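Local coordinates for protein Pab-dependent poly(a)-specific ribonuclease subunit PAN2 (Neurospora crassa, PDB 4CZW) that probably acts as the catalytic subunit of the PAN2-PAN3 complex, shortening poly(A) tails of messenger RNA to release 5'-AMP, here as its pseudo-UCH and exonuclease domains, at residues Lys280-Pro285 with Leu378-Ala383; Glu427-Glu432 with Val479-Gly484. One frame throughout, in Å; residues are numbered along the deposited sequence.

Contact 1 of 2, residues Lys280-Pro285 with Leu378-Ala383; sequences KLWSTP and LTFNAA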
loop_
_atom_site.group_PDB
_atom_site.type_symbol
_atom_site.label_atom_id
_atom_site.label_comp_id
_atom_site.label_asym_id
_atom_site.label_seq_id
_atom_site.Cartn_x
_atom_site.Cartn_y
_atom_site.Cartn_z
ATOM N N LYS A 280 9.326 23.149 -20.425
ATOM C CA LYS A 280 10.662 23.553 -20.848
ATOM C C LYS A 280 11.569 23.729 -19.636
ATOM O O LYS A 280 12.749 23.382 -19.673
ATOM C CB LYS A 280 10.609 24.850 -21.658
ATOM C CG LYS A 280 9.849 24.743 -22.970
ATOM C CD LYS A 280 9.971 26.026 -23.774
ATOM C CE LYS A 280 9.211 25.937 -25.087
ATOM N NZ LYS A 280 9.369 27.178 -25.895
ATOM N N LEU A 281 11.003 24.269 -18.561
ATOM C CA LEU A 281 11.743 24.488 -17.325
ATOM C C LEU A 281 12.156 23.167 -16.681
ATOM O O LEU A 281 13.305 22.996 -16.272
ATOM C CB LEU A 281 10.908 25.312 -16.343
ATOM C CG LEU A 281 11.586 25.708 -15.029
ATOM C CD1 LEU A 281 12.741 26.661 -15.290
ATOM C CD2 LEU A 281 10.584 26.324 -14.064
ATOM N N TRP A 282 11.212 22.235 -16.596
ATOM C CA TRP A 282 11.461 20.941 -15.968
ATOM C C TRP A 282 12.375 20.050 -16.803
ATOM O O TRP A 282 12.995 19.124 -16.280
ATOM C CB TRP A 282 10.141 20.215 -15.707
ATOM C CG TRP A 282 9.557 20.496 -14.360
ATOM C CD1 TRP A 282 8.546 21.364 -14.068
ATOM C CD2 TRP A 282 9.951 19.904 -13.118
ATOM N NE1 TRP A 282 8.284 21.348 -12.719
ATOM C CE2 TRP A 282 9.135 20.459 -12.113
ATOM C CE3 TRP A 282 10.916 18.958 -12.758
ATOM C CZ2 TRP A 282 9.252 20.099 -10.773
ATOM C CZ3 TRP A 282 11.030 18.602 -11.428
ATOM C CH2 TRP A 282 10.204 19.171 -10.452
ATOM N N SER A 283 12.457 20.331 -18.099
ATOM C CA SER A 283 13.280 19.531 -18.998
ATOM C C SER A 283 14.759 19.878 -18.864
ATOM O O SER A 283 15.617 19.198 -19.425
ATOM C CB SER A 283 12.830 19.718 -20.447
ATOM O OG SER A 283 13.072 21.041 -20.892
ATOM N N THR A 284 15.048 20.944 -18.123
ATOM C CA THR A 284 16.423 21.359 -17.871
ATOM C C THR A 284 17.175 20.273 -17.111
ATOM O O THR A 284 16.742 19.850 -16.039
ATOM C CB THR A 284 16.477 22.675 -17.071
ATOM O OG1 THR A 284 15.752 23.693 -17.773
ATOM C CG2 THR A 284 17.916 23.125 -16.874
ATOM N N PRO A 285 18.303 19.811 -17.671
ATOM C CA PRO A 285 19.099 18.742 -17.056
ATOM C C PRO A 285 19.642 19.123 -15.681
ATOM O O PRO A 285 20.312 20.146 -15.541
ATOM C CB PRO A 285 20.244 18.537 -18.057
ATOM C CG PRO A 285 20.308 19.809 -18.837
ATOM C CD PRO A 285 18.894 20.282 -18.934
ATOM N N LEU A 378 16.435 11.476 -12.810
ATOM C CA LEU A 378 16.317 12.923 -12.674
ATOM C C LEU A 378 16.303 13.612 -14.035
ATOM O O LEU A 378 16.525 14.818 -14.132
ATOM C CB LEU A 378 17.457 13.471 -11.813
ATOM C CG LEU A 378 17.537 12.914 -10.390
ATOM C CD1 LEU A 378 18.691 13.544 -9.624
ATOM C CD2 LEU A 378 16.222 13.122 -9.657
ATOM N N THR A 379 16.046 12.837 -15.084
ATOM C CA THR A 379 15.922 13.385 -16.430
ATOM C C THR A 379 14.461 13.393 -16.859
ATOM O O THR A 379 13.761 12.390 -16.725
ATOM C CB THR A 379 16.748 12.584 -17.454
ATOM O OG1 THR A 379 18.119 12.538 -17.036
ATOM C CG2 THR A 379 16.665 13.227 -18.831
ATOM N N PHE A 380 14.001 14.529 -17.372
ATOM C CA PHE A 380 12.620 14.656 -17.817
ATOM C C PHE A 380 12.547 15.157 -19.258
ATOM O O PHE A 380 13.444 15.853 -19.731
ATOM C CB PHE A 380 11.842 15.585 -16.884
ATOM C CG PHE A 380 11.811 15.116 -15.456
ATOM C CD1 PHE A 380 10.970 14.084 -15.071
ATOM C CD2 PHE A 380 12.625 15.702 -14.500
ATOM C CE1 PHE A 380 10.940 13.647 -13.759
ATOM C CE2 PHE A 380 12.598 15.270 -13.186
ATOM C CZ PHE A 380 11.755 14.240 -12.816
ATOM N N ASN A 381 11.474 14.789 -19.948
ATOM C CA ASN A 381 11.312 15.113 -21.358
ATOM C C ASN A 381 10.018 15.884 -21.593
ATOM O O ASN A 381 8.940 15.429 -21.216
ATOM C CB ASN A 381 11.333 13.832 -22.196
ATOM C CG ASN A 381 11.534 14.098 -23.678
ATOM O OD1 ASN A 381 10.886 14.966 -24.262
ATOM N ND2 ASN A 381 12.439 13.347 -24.293
ATOM N N ALA A 382 10.130 17.046 -22.228
ATOM C CA ALA A 382 8.979 17.918 -22.455
ATOM C C ALA A 382 7.945 17.292 -23.387
ATOM O O ALA A 382 6.809 17.759 -23.470
ATOM C CB ALA A 382 9.440 19.256 -23.016
ATOM N N ALA A 383 8.343 16.232 -24.082
ATOM C CA ALA A 383 7.480 15.595 -25.069
ATOM C C ALA A 383 6.562 14.543 -24.453
ATOM O O ALA A 383 5.419 14.388 -24.884
ATOM C CB ALA A 383 8.316 14.975 -26.171
#
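Ser-283, which packs against Phe-380 and Ala-382, spends its hydroxyl on its own helix: OG donates to Lys-280 O at 2.7 Å, coming in 38° out of that carbonyl plane. Its OG sits between the backbone N and the carbonyl carbon (chi1 66°), and this turns the oxygen back towards the helix while CB is left to meet the other segment. Ser-283 CB lies 4.3 Å from Ala-382 CB, a small aliphatic touch on the more open flank. The backbones are close here too, with Ser-283 CA 3.8 Å from Phe-380 O.

Further in, the contact turns aromatic. Trp-282 and Phe-380 run side by side and point the same way, yet their rings are almost perpendicular, with planes at 88°. The benzo edge of the indole is directed at the phenyl face in an offset edge-to-face pair, the centroid of the six-membered ring 5.7 Å from that of Phe-380. Trp-282 CE3 does most of the touching, 4.1 Å from Phe-380 CD2. Nearer the backbone, Phe-380 CB lies 3.8 Å from Trp-282 O.

All this lies within the ubiquitin-protease-like domain, which is thought to be catalytically inactive and to serve as a scaffold. Trp-282 NE1 has its polar partner in Tyr-210 OH, and Trp-287 adds a second edge-to-face ring. Helix 276-282 and the residues after it are thus joined to the loop following helix 374-377, with both Trp-282 and Phe-380 lying against Met-386 and Pro-387 of strand 385-394.

Contact 2 of 2, residues Glu427-Glu432 with Val479-Gly484; sequences ELLDRE and VVRGQG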
loop_
_atom_site.group_PDB
_atom_site.type_symbol
_atom_site.label_atom_id
_atom_site.label_comp_id
_atom_site.label_asym_id
_atom_site.label_seq_id
_atom_site.Cartn_x
_atom_site.Cartn_y
_atom_site.Cartn_z
ATOM N N GLU A 427 -14.621 -22.951 16.730
ATOM C CA GLU A 427 -14.329 -22.738 18.142
ATOM C C GLU A 427 -13.115 -21.829 18.281
ATOM O O GLU A 427 -11.989 -22.240 18.001
ATOM C CB GLU A 427 -14.090 -24.069 18.856
ATOM C CG GLU A 427 -15.270 -25.025 18.794
ATOM C CD GLU A 427 -15.016 -26.318 19.543
ATOM O OE1 GLU A 427 -14.034 -26.379 20.313
ATOM O OE2 GLU A 427 -15.797 -27.276 19.360
ATOM N N LEU A 428 -13.358 -20.593 18.711
ATOM C CA LEU A 428 -12.320 -19.568 18.792
ATOM C C LEU A 428 -11.113 -19.999 19.616
ATOM O O LEU A 428 -11.223 -20.840 20.509
ATOM C CB LEU A 428 -12.899 -18.278 19.377
ATOM C CG LEU A 428 -13.932 -17.536 18.528
ATOM C CD1 LEU A 428 -14.483 -16.343 19.288
ATOM C CD2 LEU A 428 -13.317 -17.094 17.209
ATOM N N LEU A 429 -9.960 -19.416 19.302
ATOM C CA LEU A 429 -8.730 -19.700 20.028
ATOM C C LEU A 429 -8.833 -19.250 21.477
ATOM O O LEU A 429 -9.359 -18.175 21.766
ATOM C CB LEU A 429 -7.538 -19.016 19.357
ATOM C CG LEU A 429 -7.145 -19.501 17.962
ATOM C CD1 LEU A 429 -6.035 -18.633 17.391
ATOM C CD2 LEU A 429 -6.720 -20.960 18.000
ATOM N N ASP A 430 -8.334 -20.078 22.388
ATOM C CA ASP A 430 -8.276 -19.701 23.792
ATOM C C ASP A 430 -7.167 -18.675 23.986
ATOM O O ASP A 430 -6.036 -18.881 23.547
ATOM C CB ASP A 430 -8.046 -20.925 24.678
ATOM C CG ASP A 430 -8.155 -20.602 26.155
ATOM O OD1 ASP A 430 -9.292 -20.531 26.666
ATOM O OD2 ASP A 430 -7.104 -20.424 26.805
ATOM N N ARG A 431 -7.501 -17.570 24.644
ATOM C CA ARG A 431 -6.578 -16.452 24.801
ATOM C C ARG A 431 -5.355 -16.827 25.635
ATOM O O ARG A 431 -4.301 -16.199 25.525
ATOM C CB ARG A 431 -7.302 -15.264 25.439
ATOM C CG ARG A 431 -6.628 -13.921 25.220
ATOM C CD ARG A 431 -7.378 -12.812 25.943
ATOM N NE ARG A 431 -8.810 -12.843 25.653
ATOM C CZ ARG A 431 -9.392 -12.158 24.674
ATOM N NH1 ARG A 431 -8.666 -11.381 23.881
ATOM N NH2 ARG A 431 -10.702 -12.249 24.488
ATOM N N GLU A 432 -5.499 -17.858 26.461
ATOM C CA GLU A 432 -4.441 -18.254 27.381
ATOM C C GLU A 432 -3.565 -19.380 26.836
ATOM O O GLU A 432 -2.339 -19.328 26.945
ATOM C CB GLU A 432 -5.046 -18.680 28.722
ATOM C CG GLU A 432 -4.028 -19.173 29.737
ATOM C CD GLU A 432 -4.676 -19.706 31.000
ATOM O OE1 GLU A 432 -5.922 -19.700 31.078
ATOM O OE2 GLU A 432 -3.939 -20.132 31.914
ATOM N N VAL A 479 -10.129 -21.162 8.665
ATOM C CA VAL A 479 -8.810 -21.518 9.172
ATOM C C VAL A 479 -8.952 -22.555 10.283
ATOM O O VAL A 479 -9.781 -22.408 11.182
ATOM C CB VAL A 479 -8.044 -20.292 9.696
ATOM C CG1 VAL A 479 -6.573 -20.631 9.865
ATOM C CG2 VAL A 479 -8.202 -19.123 8.739
ATOM N N VAL A 480 -8.132 -23.599 10.213
ATOM C CA VAL A 480 -8.292 -24.771 11.065
ATOM C C VAL A 480 -7.017 -25.098 11.845
ATOM O O VAL A 480 -5.911 -24.996 11.311
ATOM C CB VAL A 480 -8.720 -25.994 10.213
ATOM C CG1 VAL A 480 -8.468 -27.300 10.944
ATOM C CG2 VAL A 480 -10.181 -25.870 9.805
ATOM N N ARG A 481 -7.181 -25.473 13.113
ATOM C CA ARG A 481 -6.068 -25.927 13.945
ATOM C C ARG A 481 -5.323 -27.088 13.293
ATOM O O ARG A 481 -5.928 -28.089 12.911
ATOM C CB ARG A 481 -6.568 -26.347 15.328
ATOM C CG ARG A 481 -7.152 -25.220 16.159
ATOM C CD ARG A 481 -7.718 -25.751 17.468
ATOM N NE ARG A 481 -8.177 -24.677 18.343
ATOM C CZ ARG A 481 -9.395 -24.147 18.302
ATOM N NH1 ARG A 481 -10.282 -24.590 17.420
ATOM N NH2 ARG A 481 -9.726 -23.173 19.138
ATOM N N GLY A 482 -4.006 -26.953 13.175
ATOM C CA GLY A 482 -3.194 -27.975 12.540
ATOM C C GLY A 482 -2.488 -28.884 13.527
ATOM O O GLY A 482 -1.746 -29.785 13.128
ATOM N N GLN A 483 -2.720 -28.651 14.815
ATOM C CA GLN A 483 -2.081 -29.440 15.863
ATOM C C GLN A 483 -2.810 -29.285 17.193
ATOM O O GLN A 483 -3.722 -28.464 17.316
ATOM C CB GLN A 483 -0.614 -29.032 16.007
ATOM C CG GLN A 483 -0.409 -27.551 16.286
ATOM C CD GLN A 483 0.874 -27.020 15.678
ATOM O OE1 GLN A 483 1.196 -27.318 14.529
ATOM N NE2 GLN A 483 1.613 -26.229 16.447
ATOM N N GLY A 484 -2.406 -30.076 18.182
ATOM C CA GLY A 484 -3.023 -30.037 19.496
ATOM C C GLY A 484 -4.176 -31.014 19.640
ATOM O O GLY A 484 -4.469 -31.784 18.723
#
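Arg-481 of the exonuclease domain, an RNase H-like fold of the DEDD type, meets Glu-427 where the end of strand 471-481 reaches an extended loop leading towards strand 441-451. One arginine carries nearly the whole contact. Its chain is straight from CG to NE, with CG placed beside the backbone N (chi1 -65°), and this delivers the guanidinium to the loop end-on. Both terminal nitrogens converge on a single oxygen: NH2 is 2.7 Å from Glu-427 O, and NH1 is 3.0 Å from Glu-427 O. The acceptor lies near the guanidinium plane, and NH1 lies in the carbonyl plane while NH2 stands above it. NH2 also makes a weak, strongly bent bond of 3.1 Å to Leu-428 O.

The guanidinium is held from further directions, by a salt bridge from NE to Glu-434 and a bond from NH1 to Val-489 O. These partners would fix its rotation and probably stabilise its charge in a buried setting, even with the guanidinium of Arg-486 close by. Leu-429 runs past it in the opposite direction, and the methyl CD2 of Leu-429 rests 4.0 Å from Arg-481 NE.

Away from this grip the contact is loose. Glu-427 is exposed, and its carboxylate forms a salt bridge with Arg-486 instead, leaving its OE1 5.1 Å from Arg-481 NH1; only its CB lies alongside the guanidinium. Beyond Leu-429 the loop departs from the strand towards solvent and is folded on itself by an Asx turn: Glu-432 N donates to Asp-430 OD2 at 3.0 Å, meeting it from above the carboxylate plane.

Overall arrangement
Contacts 1 and 2 occupy opposite sides of the chain's centre; their own centres lie about 29 and 30 Å from it and about 59 Å from each other. Their nearest atoms are about 44 Å apart, and they follow one another along the chain, so they do not touch: contact 1 belongs to the ubiquitin-protease-like scaffold, contact 2 brings a loop to a strand of the exonuclease. Neither reaches the two zinc sites or the catalytic metal site. Contact 2 is tied to the latter indirectly, since strand 471-481 pairs antiparallel with strand 441-451, which holds Asp-445 and Glu-447, by similarity two of the metal ligands.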